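Enterotoxin type A (Staphylococcus aureus, PDB 1DYQ) is a superantigen that in its natural form binds MHC class II, partly through zinc, and T-cell receptors, activating T cells and causing staphylococcal food poisoning. Local coordinates at residues Y171-I185 against E192-G204. The protein carries 3 engineered substitutions. Numbering follows the deposited sequence.
Sequences YNSDVFDGKVQRGLI and EPSVNYDLFGAQG
Ile185 and Tyr197 form a hydrogen-bonded antiparallel pair in a beta hairpin of the beta-grasp domain, where the N-to-C directions of strands 182-185 and 195-198 are 163° apart. Ile185 N bonds to Tyr197 O, and Tyr197 N bonds back to Ile185 O at 2.9 Å. Leu184 and Asp198 make the adjoining non-hydrogen-bonded pair. Beyond it Leu199 N donates a hydrogen bond to Gly183 O (2.9 Å), as the chain enters the type I turn 198-201.

Gly183 leaves room for Leu199, whose CD1 lies 3.7 Å from Gly183 C while its CD2 meets Ile185 CG2. The Phe200 ring lies along the backbone of 180-183, with CD2 3.9 Å from Gly183 N. Tyr171 points its edge at the Phe200 face, offset, with the planes at 79°, and its OH donates to a lone pair of Leu199 O over 2.7 Å. Asp198 OD1 accepts from Phe200 N, closing an Asx turn; CG anti to the backbone N (chi1 176°) puts the carboxylate where OD1 also accepts from a water that Gly183 N donates to.

Arg161 of helix 153-168 also bonds the hydroxyl of buried Tyr171, which thus joins helix and turn. The Asp198 and Tyr171 bonds hold the backbone around Phe200, probably helping to set its ring against Tyr171 and the 180-183 backbone.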
# COMPACT_ATOMS: atom_id res chain seq x y z
N TYR A 171 -11.49 -6.61 7.22
CA TYR A 171 -12.21 -5.35 7.35
C TYR A 171 -13.69 -5.49 7.18
O TYR A 171 -14.41 -4.51 6.93
CB TYR A 171 -11.59 -4.29 6.44
CG TYR A 171 -10.15 -3.94 6.76
CD1 TYR A 171 -9.76 -3.54 8.03
CD2 TYR A 171 -9.17 -4.04 5.76
CE1 TYR A 171 -8.43 -3.22 8.31
CE2 TYR A 171 -7.85 -3.69 6.04
CZ TYR A 171 -7.50 -3.30 7.30
OH TYR A 171 -6.19 -2.98 7.58
N ASN A 172 -14.20 -6.73 7.38
CA ASN A 172 -15.64 -6.93 7.46
C ASN A 172 -16.13 -6.53 8.85
O ASN A 172 -15.38 -6.56 9.83
CB ASN A 172 -16.03 -8.40 7.24
CG ASN A 172 -16.19 -8.76 5.79
OD1 ASN A 172 -15.75 -7.97 4.93
ND2 ASN A 172 -16.78 -9.90 5.49
N SER A 173 -17.41 -6.21 8.94
CA SER A 173 -18.02 -5.98 10.26
C SER A 173 -18.02 -7.30 11.04
O SER A 173 -17.94 -8.37 10.45
CB SER A 173 -19.47 -5.51 10.08
OG SER A 173 -20.23 -6.51 9.43
N ASP A 174 -18.20 -7.19 12.34
CA ASP A 174 -18.34 -8.39 13.19
C ASP A 174 -19.53 -9.23 12.73
O ASP A 174 -19.36 -10.45 12.57
CB ASP A 174 -18.45 -8.01 14.65
CG ASP A 174 -17.27 -7.37 15.28
OD1 ASP A 174 -16.13 -7.40 14.75
OD2 ASP A 174 -17.41 -6.78 16.40
N VAL A 175 -20.66 -8.63 12.33
CA VAL A 175 -21.78 -9.43 11.84
C VAL A 175 -21.47 -10.15 10.54
O VAL A 175 -22.16 -11.12 10.19
CB VAL A 175 -23.10 -8.69 11.70
CG1 VAL A 175 -23.41 -7.78 12.87
CG2 VAL A 175 -23.15 -7.89 10.39
N PHE A 176 -20.52 -9.65 9.75
CA PHE A 176 -20.15 -10.34 8.51
C PHE A 176 -18.88 -11.15 8.64
O PHE A 176 -18.04 -11.23 7.73
CB PHE A 176 -20.08 -9.41 7.32
CG PHE A 176 -21.44 -8.95 6.85
CD1 PHE A 176 -22.43 -9.87 6.53
CD2 PHE A 176 -21.72 -7.60 6.74
CE1 PHE A 176 -23.67 -9.45 6.11
CE2 PHE A 176 -22.97 -7.17 6.31
CZ PHE A 176 -23.94 -8.09 6.00
N ASP A 177 -18.74 -11.88 9.74
CA ASP A 177 -17.70 -12.79 10.08
C ASP A 177 -16.30 -12.20 10.18
O ASP A 177 -15.29 -12.91 10.08
CB ASP A 177 -17.69 -14.08 9.25
CG ASP A 177 -17.07 -15.26 9.96
OD1 ASP A 177 -17.32 -15.49 11.16
OD2 ASP A 177 -16.30 -16.00 9.30
N GLY A 178 -16.22 -10.91 10.48
CA GLY A 178 -14.89 -10.29 10.67
C GLY A 178 -14.47 -10.51 12.13
O GLY A 178 -14.85 -9.75 13.00
N LYS A 179 -13.73 -11.61 12.36
CA LYS A 179 -13.39 -11.98 13.73
C LYS A 179 -12.16 -11.34 14.30
O LYS A 179 -11.99 -11.26 15.54
CB LYS A 179 -13.28 -13.51 13.84
CG LYS A 179 -14.52 -14.27 13.43
CD LYS A 179 -15.70 -13.99 14.34
CE LYS A 179 -17.03 -14.29 13.68
NZ LYS A 179 -17.58 -15.62 14.02
N VAL A 180 -11.22 -10.90 13.46
CA VAL A 180 -9.98 -10.31 13.91
C VAL A 180 -10.22 -8.90 14.48
O VAL A 180 -10.92 -8.11 13.85
CB VAL A 180 -8.98 -10.21 12.73
CG1 VAL A 180 -7.70 -9.49 13.13
CG2 VAL A 180 -8.66 -11.60 12.18
N GLN A 181 -9.74 -8.67 15.68
CA GLN A 181 -9.97 -7.44 16.40
C GLN A 181 -8.74 -6.58 16.53
O GLN A 181 -8.82 -5.40 16.88
CB GLN A 181 -10.59 -7.71 17.79
CG GLN A 181 -11.88 -8.52 17.73
CD GLN A 181 -13.01 -7.79 17.02
OE1 GLN A 181 -13.18 -6.60 17.20
NE2 GLN A 181 -13.73 -8.54 16.20
N ARG A 182 -7.55 -7.19 16.41
CA ARG A 182 -6.29 -6.48 16.42
C ARG A 182 -5.34 -7.15 15.40
O ARG A 182 -5.43 -8.33 15.14
CB ARG A 182 -5.59 -6.54 17.79
CG ARG A 182 -6.33 -5.87 18.92
CD ARG A 182 -5.56 -5.98 20.24
NE ARG A 182 -5.44 -7.37 20.66
CZ ARG A 182 -4.36 -7.90 21.23
NH1 ARG A 182 -3.27 -7.17 21.42
NH2 ARG A 182 -4.36 -9.17 21.60
N GLY A 183 -4.41 -6.35 14.87
CA GLY A 183 -3.48 -6.95 13.90
C GLY A 183 -2.30 -6.04 13.58
O GLY A 183 -2.40 -4.82 13.65
N LEU A 184 -1.16 -6.68 13.36
CA LEU A 184 0.11 -6.01 13.08
C LEU A 184 0.79 -6.68 11.88
O LEU A 184 0.74 -7.88 11.70
CB LEU A 184 1.04 -6.20 14.30
CG LEU A 184 2.50 -5.76 14.08
CD1 LEU A 184 2.58 -4.25 13.99
CD2 LEU A 184 3.35 -6.24 15.27
N ILE A 185 1.31 -5.83 10.96
CA ILE A 185 2.09 -6.37 9.84
C ILE A 185 3.49 -5.74 9.86
O ILE A 185 3.67 -4.57 10.17
CB ILE A 185 1.42 -6.12 8.48
CG1 ILE A 185 2.25 -6.75 7.34
CG2 ILE A 185 1.24 -4.62 8.23
CD1 ILE A 185 1.42 -6.96 6.06
N GLU A 192 18.22 -2.76 8.02
CA GLU A 192 17.23 -1.71 8.18
C GLU A 192 16.16 -2.14 9.19
O GLU A 192 15.69 -3.27 9.17
N PRO A 193 15.91 -1.25 10.14
CA PRO A 193 14.81 -1.42 11.08
C PRO A 193 13.56 -1.69 10.21
O PRO A 193 13.49 -1.19 9.08
CB PRO A 193 14.69 -0.10 11.78
CG PRO A 193 15.92 0.67 11.47
CD PRO A 193 16.43 0.14 10.16
N SER A 194 12.72 -2.57 10.67
CA SER A 194 11.56 -3.00 9.90
C SER A 194 10.43 -1.99 9.97
O SER A 194 10.07 -1.50 11.05
CB SER A 194 11.09 -4.37 10.41
OG SER A 194 12.16 -5.31 10.27
N VAL A 195 9.72 -1.87 8.85
CA VAL A 195 8.49 -1.08 8.85
C VAL A 195 7.36 -1.92 9.43
O VAL A 195 7.23 -3.11 9.13
CB VAL A 195 8.10 -0.69 7.40
CG1 VAL A 195 6.78 0.05 7.41
CG2 VAL A 195 9.22 0.19 6.82
N ASN A 196 6.61 -1.30 10.36
CA ASN A 196 5.43 -2.06 10.84
C ASN A 196 4.22 -1.14 10.87
O ASN A 196 4.32 0.04 11.17
CB ASN A 196 5.65 -2.84 12.06
CG ASN A 196 6.64 -2.24 13.04
OD1 ASN A 196 7.81 -2.67 13.04
ND2 ASN A 196 6.17 -1.28 13.78
N TYR A 197 3.08 -1.75 10.58
CA TYR A 197 1.84 -0.99 10.57
C TYR A 197 0.79 -1.71 11.43
O TYR A 197 0.65 -2.93 11.30
CB TYR A 197 1.24 -0.89 9.16
CG TYR A 197 2.04 -0.08 8.18
CD1 TYR A 197 2.56 1.15 8.49
CD2 TYR A 197 2.20 -0.55 6.87
CE1 TYR A 197 3.31 1.87 7.57
CE2 TYR A 197 2.91 0.17 5.93
CZ TYR A 197 3.44 1.39 6.29
OH TYR A 197 4.17 2.11 5.37
N ASP A 198 0.07 -0.93 12.18
CA ASP A 198 -1.12 -1.47 12.91
C ASP A 198 -2.24 -1.56 11.90
O ASP A 198 -2.61 -0.58 11.24
CB ASP A 198 -1.40 -0.53 14.07
CG ASP A 198 -2.65 -0.89 14.86
OD1 ASP A 198 -3.44 -1.68 14.36
OD2 ASP A 198 -2.77 -0.35 15.99
N LEU A 199 -2.81 -2.76 11.71
CA LEU A 199 -3.82 -2.97 10.69
C LEU A 199 -5.10 -2.20 11.00
O LEU A 199 -5.89 -2.04 10.06
CB LEU A 199 -4.10 -4.47 10.51
CG LEU A 199 -2.92 -5.29 10.00
CD1 LEU A 199 -3.27 -6.80 10.04
CD2 LEU A 199 -2.58 -4.92 8.56
N PHE A 200 -5.31 -1.80 12.23
CA PHE A 200 -6.46 -1.00 12.63
C PHE A 200 -6.06 0.34 13.20
O PHE A 200 -6.83 1.00 13.92
CB PHE A 200 -7.30 -1.77 13.68
CG PHE A 200 -7.89 -3.03 13.13
CD1 PHE A 200 -9.01 -2.99 12.29
CD2 PHE A 200 -7.31 -4.28 13.35
CE1 PHE A 200 -9.57 -4.13 11.79
CE2 PHE A 200 -7.86 -5.43 12.84
CZ PHE A 200 -9.00 -5.37 12.05
N GLY A 201 -4.89 0.86 12.82
CA GLY A 201 -4.32 2.04 13.38
C GLY A 201 -4.79 3.34 12.77
O GLY A 201 -4.58 4.40 13.37
N ALA A 202 -5.39 3.28 11.58
CA ALA A 202 -5.72 4.54 10.90
C ALA A 202 -7.08 5.08 11.21
O ALA A 202 -7.98 4.38 11.69
CB ALA A 202 -5.53 4.35 9.39
N GLN A 203 -7.22 6.40 11.02
CA GLN A 203 -8.57 7.03 11.08
C GLN A 203 -9.28 6.71 9.77
O GLN A 203 -9.26 7.49 8.82
CB GLN A 203 -8.42 8.53 11.27
CG GLN A 203 -7.74 8.92 12.57
CD GLN A 203 -8.55 8.56 13.80
OE1 GLN A 203 -8.06 7.82 14.66
NE2 GLN A 203 -9.75 9.10 13.91
N GLY A 204 -9.88 5.52 9.72
CA GLY A 204 -10.44 4.99 8.49
C GLY A 204 -11.60 5.80 7.95
O GLY A 204 -11.93 5.66 6.76
O HOH W 1 -4.71 -3.63 15.69